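Local atomic coordinates of phosphoribosylaminoimidazole carboxylase (Treponema denticola, PDB entry 5C5D), a protein that catalyses the reversible carboxylation of 5-aminoimidazole ribonucleotide with carbon dioxide to 4-carboxy-5-aminoimidazole ribonucleotide in de novo purine biosynthesis. Residues M15-A18 against E19-S23; V47-L50 against K51-A55; L103-P106 against S107-P111; D137-K140 against S141-S145; N146-K149 against I150-D153. The protein carries 1 engineered substitution. All blocks are in the same frame, centred on the assembly; numbering follows the deposited sequence. Where two conformers were deposited one is given.

Four of the five contacts are short runs of helix, about two turns each, and one is a loop. Contacts 1 and 2 lie on helices 15-27 and 43-54, which pack on the parallel sheet. Contact 3, the most buried, is a glycine-containing turn between helix 99-103 and strand 112-113, surrounded by two other subunits. Contacts 4 and 5 adjoin on helix 133-157 and are surface contacts of the chain, partly met by other subunits. Chemistry follows place: each of these two has a lysine-acid salt bridge, contact 1 pairs a buried Ala18/Ile21 side with a Met15-Glu19 crossing, and contacts 2 and 3 rest on methionine, tyrosine, isoleucine and proline.

Contact 1 (M15-A18 against E19-S23); sequences MGHA and EKIAS
Ala18, Ile21 and Ala22 form the buried, tightly packed side of this stretch of helix, Gly16, Lys20 and Ser23 its exposed side, and Met15 with Glu19 lie between. The carbonyl O of Ala18 accepts the amide of Ala22 at 2.9 Å, with the donor in the carbonyl plane. The CB of Ala22 rests against the same oxygen. Ile21 folds back over the preceding turn: with CG1 beside its own backbone N (chi1 -60°), the CG1 branch lies 3.6 Å from the O of His17, and CD1 reaches CD2 of the imidazole at 4.3 Å, meeting the ring obliquely. The amide of Ile21 gives His17 O only a weak bond. The His17 ring is fixed from elsewhere, since NE2 is hydrogen-bonded to the carbonyl O of Cys87.

In between, the amide of Glu19 donates to Met15 O at 2.8 Å. The extended Glu19 side chain runs back over that carbonyl, CG coming within 3.2 Å of Met15 O, and then crosses the Met15 side chain at about a right angle, with OE2 3.9 Å from Met15 CG. Leu157 and Arg159 of a neighbouring subunit pack on Met15 and Glu19. On the open side, Lys20 N bonds Gly16 O at 3.2 Å, and Ser23 OG and Ser23 N reach Glu19 O from opposite faces of its plane.

Helix 15-27 is the crossover of the beta-alpha-beta unit between strands 4-9 and 31-36. Ala18 packs on Ile7 and Met9, Ile21 on Ile63 and Ile65 of strand 60-65, and Met15 on Ile34 and Ile36, while Pro117 of helix 117-129 covers His17 and Ile21.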
loop_
_atom_site.group_PDB
_atom_site.type_symbol
_atom_site.label_atom_id
_atom_site.label_comp_id
_atom_site.label_asym_id
_atom_site.label_seq_id
_atom_site.Cartn_x
_atom_site.Cartn_y
_atom_site.Cartn_z
ATOM N N MET D 15 5.437 -12.564 25.063
ATOM C CA MET D 15 4.946 -12.604 26.437
ATOM C C MET D 15 4.511 -11.212 26.917
ATOM O O MET D 15 3.497 -11.077 27.601
ATOM C CB MET D 15 6.014 -13.203 27.355
ATOM C CG MET D 15 5.644 -13.304 28.821
ATOM S SD MET D 15 4.183 -14.345 29.138
ATOM C CE MET D 15 4.781 -15.939 28.609
ATOM N N GLY D 16 5.240 -10.178 26.519
ATOM C CA GLY D 16 4.893 -8.826 26.941
ATOM C C GLY D 16 3.504 -8.405 26.493
ATOM O O GLY D 16 2.758 -7.769 27.233
ATOM N N HIS D 17 3.160 -8.769 25.264
ATOM C CA HIS D 17 1.851 -8.510 24.685
ATOM C C HIS D 17 0.770 -9.275 25.433
ATOM O O HIS D 17 -0.250 -8.724 25.832
ATOM C CB HIS D 17 1.906 -8.897 23.203
ATOM C CG HIS D 17 0.698 -8.527 22.418
ATOM N ND1 HIS D 17 0.466 -7.239 21.986
ATOM C CD2 HIS D 17 -0.318 -9.277 21.931
ATOM C CE1 HIS D 17 -0.653 -7.212 21.282
ATOM N NE2 HIS D 17 -1.144 -8.443 21.224
ATOM N N ALA D 18 1.042 -10.541 25.689
ATOM C CA ALA D 18 0.113 -11.357 26.472
ATOM C C ALA D 18 -0.101 -10.767 27.869
ATOM O O ALA D 18 -1.214 -10.791 28.395
ATOM C CB ALA D 18 0.625 -12.776 26.575
ATOM N N GLU D 19 0.961 -10.256 28.493
ATOM C CA GLU D 19 0.851 -9.706 29.835
ATOM C C GLU D 19 -0.038 -8.473 29.866
ATOM O O GLU D 19 -0.745 -8.230 30.857
ATOM C CB GLU D 19 2.244 -9.366 30.390
ATOM C CG GLU D 19 3.046 -10.602 30.769
ATOM C CD GLU D 19 4.493 -10.300 31.153
ATOM O OE1 GLU D 19 5.087 -9.328 30.628
ATOM O OE2 GLU D 19 5.031 -11.048 31.985
ATOM N N LYS D 20 -0.012 -7.683 28.799
ATOM C CA LYS D 20 -0.884 -6.517 28.729
ATOM C C LYS D 20 -2.321 -6.933 28.742
ATOM O O LYS D 20 -3.161 -6.280 29.364
ATOM C CB LYS D 20 -0.617 -5.682 27.489
ATOM C CG LYS D 20 0.644 -4.857 27.614
ATOM C CD LYS D 20 0.887 -4.064 26.374
ATOM C CE LYS D 20 1.991 -3.088 26.591
ATOM N NZ LYS D 20 1.818 -1.994 25.633
ATOM N N ILE D 21 -2.620 -8.025 28.045
ATOM C CA ILE D 21 -3.982 -8.522 28.023
ATOM C C ILE D 21 -4.368 -9.063 29.388
ATOM O O ILE D 21 -5.449 -8.785 29.894
ATOM C CB ILE D 21 -4.161 -9.625 26.960
ATOM C CG1 ILE D 21 -3.833 -9.057 25.591
ATOM C CG2 ILE D 21 -5.604 -10.175 26.980
ATOM C CD1 ILE D 21 -3.736 -10.116 24.480
ATOM N N ALA D 22 -3.477 -9.837 29.991
ATOM C CA ALA D 22 -3.796 -10.493 31.252
ATOM C C ALA D 22 -4.003 -9.427 32.320
ATOM O O ALA D 22 -4.929 -9.505 33.120
ATOM C CB ALA D 22 -2.700 -11.456 31.656
ATOM N N SER D 23 -3.140 -8.416 32.304
ATOM C CA SER D 23 -3.228 -7.322 33.262
ATOM C C SER D 23 -4.605 -6.679 33.206
ATOM O O SER D 23 -5.211 -6.376 34.236
ATOM C CB SER D 23 -2.151 -6.263 32.988
ATOM O OG SER D 23 -0.878 -6.759 33.340
#

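Contact 2 (V47-L50 against K51-A55); sequences VSML and KEYEA
Val47 to Glu54 follow regular alpha-helical geometry, with i to i+4 bonds from Lys51 N to Val47 O, Glu52 N to Ser48 O, Tyr53 N to Met49 O and Glu54 N to Leu50 O, the last the shortest at 2.8 Å. The apolar heart of this stretch of helix is Met49 with Tyr53. Their side chains lie alongside and point the same way, Met49 CG touching Tyr53 CE2 at 3.5 Å. Met49 is swung to its own carbonyl side, with CG opposite the backbone N (chi1 -177°), which carries it to the CD2-CE2 side of the tyrosine. The adjacent ring carbon, Tyr53 CD2, lies 3.3 Å from Met49 O, which approaches the ring obliquely. Tyr53 OH is anchored by Arg35.

Val47 and Lys51 make a second parallel pair. The extended lysine runs past Val47 O, with CG at 3.4 Å, and its CE meets Val47 CG1 at 3.6 Å. Glu54 CG, anti to its own carbonyl carbon (chi1 -80°), lies 3.2 Å from Leu50 O; the bend at chi2 then turns the carboxylate to Lys81 and Tyr62.

Met49 and Tyr53 pack on strands 4-9 and 31-36, Val47 and Leu50 on helix 72-79, and Asp154 of a neighbouring subunit on Met49; Ser48 and Glu52 are exposed. Such an amphipathic helix, one side on a parallel sheet and the other largely in solvent, is characteristic of three-layer alpha/beta folds like that of the AIR carboxylases.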
loop_
_atom_site.group_PDB
_atom_site.type_symbol
_atom_site.label_atom_id
_atom_site.label_comp_id
_atom_site.label_asym_id
_atom_site.label_seq_id
_atom_site.Cartn_x
_atom_site.Cartn_y
_atom_site.Cartn_z
ATOM N N VAL D 47 -3.036 -28.981 20.295
ATOM C CA VAL D 47 -4.267 -29.784 20.372
ATOM C C VAL D 47 -4.458 -30.374 21.760
ATOM O O VAL D 47 -5.552 -30.344 22.316
ATOM C CB VAL D 47 -4.262 -30.903 19.320
ATOM C CG1 VAL D 47 -5.375 -31.944 19.596
ATOM C CG2 VAL D 47 -4.446 -30.306 17.960
ATOM N N SER D 48 -3.398 -30.934 22.329
ATOM C CA SER D 48 -3.491 -31.547 23.641
ATOM C C SER D 48 -3.941 -30.528 24.684
ATOM O O SER D 48 -4.808 -30.817 25.519
ATOM C CB SER D 48 -2.150 -32.171 24.024
ATOM O OG SER D 48 -1.983 -33.370 23.303
ATOM N N MET D 49 -3.369 -29.335 24.614
ATOM C CA MET D 49 -3.714 -28.241 25.510
ATOM C C MET D 49 -5.157 -27.812 25.335
ATOM O O MET D 49 -5.880 -27.630 26.320
ATOM C CB MET D 49 -2.802 -27.054 25.239
ATOM C CG MET D 49 -3.003 -25.903 26.144
ATOM S SD MET D 49 -2.139 -24.518 25.395
ATOM C CE MET D 49 -0.476 -25.176 25.439
ATOM N N LEU D 50 -5.565 -27.652 24.086
ATOM C CA LEU D 50 -6.935 -27.222 23.816
ATOM C C LEU D 50 -7.931 -28.275 24.320
ATOM O O LEU D 50 -8.996 -27.909 24.838
ATOM C CB LEU D 50 -7.162 -26.960 22.337
ATOM C CG LEU D 50 -6.367 -25.819 21.716
ATOM C CD1 LEU D 50 -6.726 -25.659 20.249
ATOM C CD2 LEU D 50 -6.613 -24.504 22.453
ATOM N N LYS D 51 -7.611 -29.564 24.193
ATOM C CA LYS D 51 -8.551 -30.590 24.668
ATOM C C LYS D 51 -8.760 -30.475 26.176
ATOM O O LYS D 51 -9.866 -30.685 26.684
ATOM C CB LYS D 51 -8.081 -31.999 24.303
ATOM C CG LYS D 51 -8.261 -32.310 22.832
ATOM C CD LYS D 51 -7.879 -33.753 22.506
ATOM C CE LYS D 51 -7.999 -34.043 21.018
ATOM N NZ LYS D 51 -7.442 -35.400 20.702
ATOM N N GLU D 52 -7.694 -30.156 26.899
ATOM C CA GLU D 52 -7.802 -30.007 28.347
ATOM C C GLU D 52 -8.719 -28.826 28.719
ATOM O O GLU D 52 -9.610 -28.984 29.564
ATOM C CB GLU D 52 -6.420 -29.814 28.975
ATOM C CG GLU D 52 -5.571 -31.081 28.957
ATOM C CD GLU D 52 -4.096 -30.821 29.207
ATOM O OE1 GLU D 52 -3.707 -29.652 29.402
ATOM O OE2 GLU D 52 -3.323 -31.798 29.203
ATOM N N TYR D 53 -8.529 -27.667 28.089
ATOM C CA TYR D 53 -9.357 -26.487 28.400
ATOM C C TYR D 53 -10.802 -26.692 27.934
ATOM O O TYR D 53 -11.750 -26.297 28.620
ATOM C CB TYR D 53 -8.788 -25.199 27.775
ATOM C CG TYR D 53 -7.523 -24.750 28.484
ATOM C CD1 TYR D 53 -7.564 -24.331 29.808
ATOM C CD2 TYR D 53 -6.314 -24.748 27.828
ATOM C CE1 TYR D 53 -6.414 -23.916 30.466
ATOM C CE2 TYR D 53 -5.147 -24.315 28.468
ATOM C CZ TYR D 53 -5.209 -23.917 29.783
ATOM O OH TYR D 53 -4.068 -23.515 30.424
ATOM N N GLU D 54 -10.972 -27.352 26.799
ATOM C CA GLU D 54 -12.313 -27.550 26.225
ATOM C C GLU D 54 -13.216 -28.431 27.086
ATOM O O GLU D 54 -14.453 -28.300 27.049
ATOM C CB GLU D 54 -12.194 -28.133 24.817
ATOM C CG GLU D 54 -11.864 -27.094 23.755
ATOM C CD GLU D 54 -12.985 -26.119 23.539
ATOM O OE1 GLU D 54 -13.954 -26.479 22.825
ATOM O OE2 GLU D 54 -12.908 -24.999 24.097
ATOM N N ALA D 55 -12.598 -29.326 27.849
ATOM C CA ALA D 55 -13.290 -30.245 28.736
ATOM C C ALA D 55 -13.802 -29.560 30.020
ATOM O O ALA D 55 -14.588 -30.136 30.779
ATOM C CB ALA D 55 -12.362 -31.393 29.075
#

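Contact 3 (L103-P106 against S107-P111); sequences LRMP and SGISP
The pyrrolidine of Pro106 meets Ile109 through its CG and CD corner: CG is 3.9 Å from Ile109 CG1, and CD lies 4.1 Å from Ile109 CB. The other proline ring, Pro111, presents CD to Met105 CG at 4.0 Å. Met105 reaches across from one limb of the loop to the other. Bent at chi2 and chi3, it brings SD to 3.6 Å from Ile109 CG2, while its CB sits 3.4 Å from Ile109 O.

Pro106 to Ile109 form a type II beta turn, closed by a weak bond from Ile109 N to Pro106 O at 3.4 Å. Gly108 has a positive phi of 100°, a conformation that glycine takes readily, at the third position of the turn. Just before the turn, Arg104 is the centre of an inverse gamma turn that ends helix 99-103, with Met105 N bonded to Leu103 O.

Other subunits take up the polar backbone. Asn119 of a neighbouring subunit bonds both Pro106 O and Gly108 N. From a further subunit, Arg68 meets Met105 O, and two substrate-binding residues adjoin the loop: Lys41 bonds Ser107 O and Ser69 packs on Met105.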
loop_
_atom_site.group_PDB
_atom_site.type_symbol
_atom_site.label_atom_id
_atom_site.label_comp_id
_atom_site.label_asym_id
_atom_site.label_seq_id
_atom_site.Cartn_x
_atom_site.Cartn_y
_atom_site.Cartn_z
ATOM N N LEU D 103 -6.948 -11.122 9.282
ATOM C CA LEU D 103 -8.259 -10.707 8.688
ATOM C C LEU D 103 -8.914 -11.766 7.774
ATOM O O LEU D 103 -10.120 -12.028 7.880
ATOM C CB LEU D 103 -8.122 -9.401 7.866
ATOM C CG LEU D 103 -7.993 -8.037 8.587
ATOM C CD1 LEU D 103 -7.508 -6.969 7.626
ATOM C CD2 LEU D 103 -9.335 -7.633 9.176
ATOM N N ARG D 104 -8.135 -12.344 6.870
ATOM C CA ARG D 104 -8.671 -13.069 5.720
ATOM C C ARG D 104 -8.903 -14.555 5.965
ATOM O O ARG D 104 -8.191 -15.431 5.473
ATOM C CB ARG D 104 -7.732 -12.873 4.539
ATOM C CG ARG D 104 -7.778 -11.425 4.041
ATOM C CD ARG D 104 -8.926 -11.270 3.069
ATOM N NE ARG D 104 -8.619 -11.939 1.795
ATOM C CZ ARG D 104 -9.490 -12.268 0.848
ATOM N NH1 ARG D 104 -10.794 -12.083 1.020
ATOM N NH2 ARG D 104 -9.065 -12.811 -0.283
ATOM N N MET D 105 -9.917 -14.807 6.762
ATOM C CA MET D 105 -10.300 -16.167 7.123
ATOM C C MET D 105 -11.217 -16.771 6.059
ATOM O O MET D 105 -11.959 -16.040 5.375
ATOM C CB MET D 105 -10.991 -16.149 8.488
ATOM C CG MET D 105 -10.097 -15.740 9.639
ATOM S SD MET D 105 -8.748 -16.874 9.955
ATOM C CE MET D 105 -7.325 -16.094 9.130
ATOM N N PRO D 106 -11.192 -18.094 5.928
ATOM C CA PRO D 106 -12.187 -18.776 5.092
ATOM C C PRO D 106 -13.561 -18.686 5.766
ATOM O O PRO D 106 -13.646 -18.315 6.941
ATOM C CB PRO D 106 -11.673 -20.208 5.030
ATOM C CG PRO D 106 -10.952 -20.409 6.287
ATOM C CD PRO D 106 -10.306 -19.049 6.606
ATOM N N SER D 107 -14.628 -18.996 5.038
ATOM C CA SER D 107 -15.943 -19.012 5.667
ATOM C C SER D 107 -15.890 -20.159 6.651
ATOM O O SER D 107 -15.316 -21.182 6.341
ATOM C CB SER D 107 -17.056 -19.214 4.647
ATOM O OG SER D 107 -16.850 -20.442 3.970
ATOM N N GLY D 108 -16.430 -19.970 7.850
ATOM C CA GLY D 108 -16.464 -21.033 8.835
ATOM C C GLY D 108 -15.397 -20.975 9.893
ATOM O O GLY D 108 -15.364 -21.820 10.791
ATOM N N ILE D 109 -14.545 -19.955 9.808
ATOM C CA ILE D 109 -13.487 -19.705 10.781
ATOM C C ILE D 109 -13.676 -18.258 11.207
ATOM O O ILE D 109 -13.545 -17.337 10.387
ATOM C CB ILE D 109 -12.079 -19.960 10.170
ATOM C CG1 ILE D 109 -11.919 -21.449 9.877
ATOM C CG2 ILE D 109 -10.967 -19.484 11.078
ATOM C CD1 ILE D 109 -11.925 -22.367 11.121
ATOM N N SER D 110 -14.046 -18.041 12.462
ATOM C CA SER D 110 -14.602 -16.726 12.844
ATOM C C SER D 110 -13.971 -16.074 14.071
ATOM O O SER D 110 -14.685 -15.596 14.936
ATOM C CB SER D 110 -16.112 -16.882 13.082
ATOM O OG SER D 110 -16.354 -17.754 14.172
ATOM N N PRO D 111 -12.623 -16.032 14.154
ATOM C CA PRO D 111 -12.060 -15.313 15.298
ATOM C C PRO D 111 -12.377 -13.829 15.228
ATOM O O PRO D 111 -12.375 -13.261 14.137
ATOM C CB PRO D 111 -10.565 -15.573 15.161
ATOM C CG PRO D 111 -10.372 -15.853 13.717
ATOM C CD PRO D 111 -11.566 -16.554 13.271
#

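Contact 4 (D137-K140 against S141-S145); sequences DSVK and SYMES
Lys140 and Glu144 carry the ionic part of this stretch of helix, a salt bridge of 2.9 Å between NZ and OE2. The lysine starts with CG opposite its backbone N (chi1 175°) and then bends at chi3 and chi4, bringing the ammonium round to the glutamate; CE also comes to 3.5 Å from OE2. Glu144 reaches back extended, its CG 3.2 Å from Lys140 O. NZ meets the oxygen on the syn side but stands 34° out of the carboxylate plane.

The backbone bonds are those of an alpha-helix: Ser141, Tyr142, Met143 and Glu144 donate to the carbonyls of Asp137, Ser138, Val139 and Lys140. Side-chain carbons crowd the same carbonyls, Met143 CB lying 3.5 Å from Val139 O and Tyr142 CB 3.4 Å from Ser138 O. This stretch belongs to helix 133-157, the long C-terminal helix that extends away from the body of the chain; Val139 and Met143 lie against Arg126 of helix 117-129.

Apolar contact is supplied by Val139 and Met143, which lie side by side and point the same way, CG1 to SD at 3.8 Å. This pair extends to a neighbouring subunit, where Lys81 packs on Val139 and Gly108 on Met143. The ring of Tyr142 leads off to meet Phe28, and its OH is hydrogen-bonded to Glu24.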
loop_
_atom_site.group_PDB
_atom_site.type_symbol
_atom_site.label_atom_id
_atom_site.label_comp_id
_atom_site.label_asym_id
_atom_site.label_seq_id
_atom_site.Cartn_x
_atom_site.Cartn_y
_atom_site.Cartn_z
ATOM N N ASP D 137 -21.275 -5.099 35.474
ATOM C CA ASP D 137 -21.015 -3.985 36.390
ATOM C C ASP D 137 -19.581 -3.447 36.283
ATOM O O ASP D 137 -19.343 -2.226 36.286
ATOM C CB ASP D 137 -21.295 -4.417 37.843
ATOM C CG ASP D 137 -22.767 -4.642 38.113
ATOM O OD1 ASP D 137 -23.605 -4.115 37.354
ATOM O OD2 ASP D 137 -23.087 -5.350 39.093
ATOM N N SER D 138 -18.628 -4.364 36.198
ATOM C CA SER D 138 -17.223 -3.994 36.061
ATOM C C SER D 138 -16.942 -3.274 34.759
ATOM O O SER D 138 -16.190 -2.299 34.722
ATOM C CB SER D 138 -16.341 -5.229 36.134
ATOM O OG SER D 138 -16.281 -5.708 37.449
ATOM N N VAL D 139 -17.522 -3.779 33.680
ATOM C CA VAL D 139 -17.381 -3.147 32.371
ATOM C C VAL D 139 -17.926 -1.726 32.444
ATOM O O VAL D 139 -17.328 -0.793 31.907
ATOM C CB VAL D 139 -18.131 -3.917 31.254
ATOM C CG1 VAL D 139 -18.284 -3.049 29.983
ATOM C CG2 VAL D 139 -17.415 -5.219 30.927
ATOM N N LYS D 140 -19.073 -1.561 33.085
ATOM C CA LYS D 140 -19.697 -0.242 33.140
ATOM C C LYS D 140 -18.811 0.744 33.914
ATOM O O LYS D 140 -18.587 1.855 33.465
ATOM C CB LYS D 140 -21.087 -0.343 33.778
ATOM C CG LYS D 140 -21.785 0.977 34.008
ATOM C CD LYS D 140 -23.176 0.723 34.599
ATOM C CE LYS D 140 -23.608 1.789 35.603
ATOM N NZ LYS D 140 -24.347 2.917 34.977
ATOM N N SER D 141 -18.276 0.310 35.048
ATOM C CA SER D 141 -17.377 1.149 35.837
ATOM C C SER D 141 -16.143 1.560 34.999
ATOM O O SER D 141 -15.720 2.721 35.007
ATOM C CB SER D 141 -16.969 0.421 37.116
ATOM O OG SER D 141 -15.958 1.135 37.797
ATOM N N TYR D 142 -15.602 0.608 34.246
ATOM C CA TYR D 142 -14.427 0.818 33.392
ATOM C C TYR D 142 -14.686 1.837 32.305
ATOM O O TYR D 142 -13.906 2.772 32.089
ATOM C CB TYR D 142 -14.042 -0.520 32.775
ATOM C CG TYR D 142 -12.815 -0.591 31.902
ATOM C CD1 TYR D 142 -11.591 -0.974 32.433
ATOM C CD2 TYR D 142 -12.904 -0.395 30.526
ATOM C CE1 TYR D 142 -10.482 -1.101 31.633
ATOM C CE2 TYR D 142 -11.796 -0.515 29.712
ATOM C CZ TYR D 142 -10.585 -0.862 30.270
ATOM O OH TYR D 142 -9.478 -0.989 29.464
ATOM N N MET D 143 -15.801 1.650 31.607
ATOM C CA MET D 143 -16.100 2.476 30.459
ATOM C C MET D 143 -16.517 3.868 30.950
ATOM O O MET D 143 -16.169 4.873 30.324
ATOM C CB MET D 143 -17.156 1.780 29.567
ATOM C CG MET D 143 -16.505 0.690 28.659
ATOM S SD MET D 143 -17.611 -0.198 27.543
ATOM C CE MET D 143 -17.467 0.932 26.140
ATOM N N GLU D 144 -17.193 3.949 32.095
ATOM C CA GLU D 144 -17.551 5.255 32.650
ATOM C C GLU D 144 -16.317 6.019 33.087
ATOM O O GLU D 144 -16.216 7.232 32.877
ATOM C CB GLU D 144 -18.535 5.110 33.828
ATOM C CG GLU D 144 -19.925 4.708 33.346
ATOM C CD GLU D 144 -20.982 4.654 34.443
ATOM O OE1 GLU D 144 -20.642 4.623 35.652
ATOM O OE2 GLU D 144 -22.173 4.641 34.066
ATOM N N SER D 145 -15.366 5.306 33.670
ATOM C CA SER D 145 -14.114 5.925 34.084
ATOM C C SER D 145 -13.363 6.501 32.891
ATOM O O SER D 145 -12.810 7.601 32.980
ATOM C CB SER D 145 -13.246 4.908 34.837
ATOM O OG SER D 145 -11.953 5.426 35.053
#

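Contact 5 (N146-K149 against I150-D153); sequences NAQK and IIED
Gln148 O accepts the amide of Glu152 at 2.8 Å, the shortest polar bond here. One residue on, Lys149 O accepts the amide of Asp153 at 2.9 Å, and the same two residues are joined again by a salt bridge of 3.0 Å from Lys149 NZ to Asp153 OD2. The ammonium uses the syn lone pair of OD2, and Lys149 NZ stands 3.8 Å from Asp153 OD1. The lysine gets there by a nearly straight chain that turns only at its end: chi1 to chi3 are all extended, and a bend at chi4 (-66°) swings NZ round to OD2. The end of Asp153 comes back to the preceding turn, its CG 3.2 Å from Lys149 O. Its other oxygen, OD1, pairs with Lys156, so two lysines flank one carboxylate.

Alongside, Ile151 N donates to Ala147 O in the carbonyl plane; Ile150 N reaches Asn146 O only weakly. The isoleucines fold back over these carbonyls. Ile150 CG1 lies 3.5 Å from Asn146 O, and Ile151 CG1 sits at the same distance from Ala147 O. The bent Gln148 places OE1 3.8 Å from Ile151 CD1. On another subunit, Lys41 packs on Ala147, Thr42 on Ile150, His45 on Ile151 and Ser12 on Asp153.

The chemistry is divided around the helix: exposed Gln148 and Glu152 are polar, while Ala147, Ile150 and Ile151 supply an apolar strip for the subunit interface. Asp153, though buried, has both carboxylate oxygens paired with lysines, which would probably favour its ionised form and hold its carboxylate in place beside the neighbouring subunit.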
loop_
_atom_site.group_PDB
_atom_site.type_symbol
_atom_site.label_atom_id
_atom_site.label_comp_id
_atom_site.label_asym_id
_atom_site.label_seq_id
_atom_site.Cartn_x
_atom_site.Cartn_y
_atom_site.Cartn_z
ATOM N N ASN D 146 -13.338 5.785 31.767
ATOM C CA ASN D 146 -12.641 6.285 30.578
ATOM C C ASN D 146 -13.269 7.594 30.103
ATOM O O ASN D 146 -12.573 8.575 29.779
ATOM C CB ASN D 146 -12.671 5.260 29.431
ATOM C CG ASN D 146 -11.628 4.166 29.584
ATOM O OD1 ASN D 146 -10.642 4.319 30.321
ATOM N ND2 ASN D 146 -11.835 3.049 28.877
ATOM N N ALA D 147 -14.598 7.612 30.091
ATOM C CA ALA D 147 -15.335 8.787 29.646
ATOM C C ALA D 147 -15.050 9.965 30.568
ATOM O O ALA D 147 -14.810 11.089 30.118
ATOM C CB ALA D 147 -16.808 8.501 29.609
ATOM N N GLN D 148 -15.067 9.713 31.868
ATOM C CA GLN D 148 -14.957 10.798 32.837
ATOM C C GLN D 148 -13.571 11.412 32.791
ATOM O O GLN D 148 -13.410 12.611 33.030
ATOM C CB GLN D 148 -15.288 10.293 34.249
ATOM C CG GLN D 148 -16.785 10.241 34.521
ATOM C CD GLN D 148 -17.517 11.514 34.088
ATOM O OE1 GLN D 148 -18.482 11.457 33.319
ATOM N NE2 GLN D 148 -17.047 12.668 34.565
ATOM N N LYS D 149 -12.568 10.617 32.434
ATOM C CA LYS D 149 -11.220 11.168 32.331
ATOM C C LYS D 149 -11.117 12.180 31.186
ATOM O O LYS D 149 -10.452 13.206 31.310
ATOM C CB LYS D 149 -10.167 10.076 32.134
ATOM C CG LYS D 149 -8.742 10.657 32.145
ATOM C CD LYS D 149 -7.659 9.644 31.845
ATOM C CE LYS D 149 -6.280 10.317 31.811
ATOM N NZ LYS D 149 -6.146 11.289 30.682
ATOM N N ILE D 150 -11.754 11.873 30.064
ATOM C CA ILE D 150 -11.783 12.766 28.909
ATOM C C ILE D 150 -12.485 14.073 29.251
ATOM O O ILE D 150 -12.002 15.165 28.952
ATOM C CB ILE D 150 -12.484 12.044 27.729
ATOM C CG1 ILE D 150 -11.602 10.885 27.272
ATOM C CG2 ILE D 150 -12.738 12.969 26.592
ATOM C CD1 ILE D 150 -12.333 9.815 26.455
ATOM N N ILE D 151 -13.627 13.957 29.908
ATOM C CA ILE D 151 -14.389 15.149 30.297
ATOM C C ILE D 151 -13.600 15.971 31.314
ATOM O O ILE D 151 -13.603 17.207 31.274
ATOM C CB ILE D 151 -15.768 14.740 30.850
ATOM C CG1 ILE D 151 -16.582 14.115 29.705
ATOM C CG2 ILE D 151 -16.526 15.948 31.422
ATOM C CD1 ILE D 151 -17.854 13.423 30.145
ATOM N N GLU D 152 -12.910 15.291 32.232
ATOM C CA GLU D 152 -12.071 15.999 33.208
ATOM C C GLU D 152 -10.915 16.701 32.510
ATOM O O GLU D 152 -10.530 17.792 32.902
ATOM C CB GLU D 152 -11.526 15.048 34.267
ATOM C CG GLU D 152 -12.503 14.745 35.372
ATOM C CD GLU D 152 -12.003 13.648 36.283
ATOM O OE1 GLU D 152 -10.784 13.628 36.557
ATOM O OE2 GLU D 152 -12.820 12.801 36.709
ATOM N N ASP D 153 -10.357 16.073 31.481
ATOM C CA ASP D 153 -9.260 16.708 30.752
ATOM C C ASP D 153 -9.767 17.974 30.088
ATOM O O ASP D 153 -9.095 18.994 30.088
ATOM C CB ASP D 153 -8.659 15.782 29.704
ATOM C CG ASP D 153 -7.805 14.684 30.290
ATOM O OD1 ASP D 153 -7.355 14.797 31.446
ATOM O OD2 ASP D 153 -7.562 13.711 29.552
#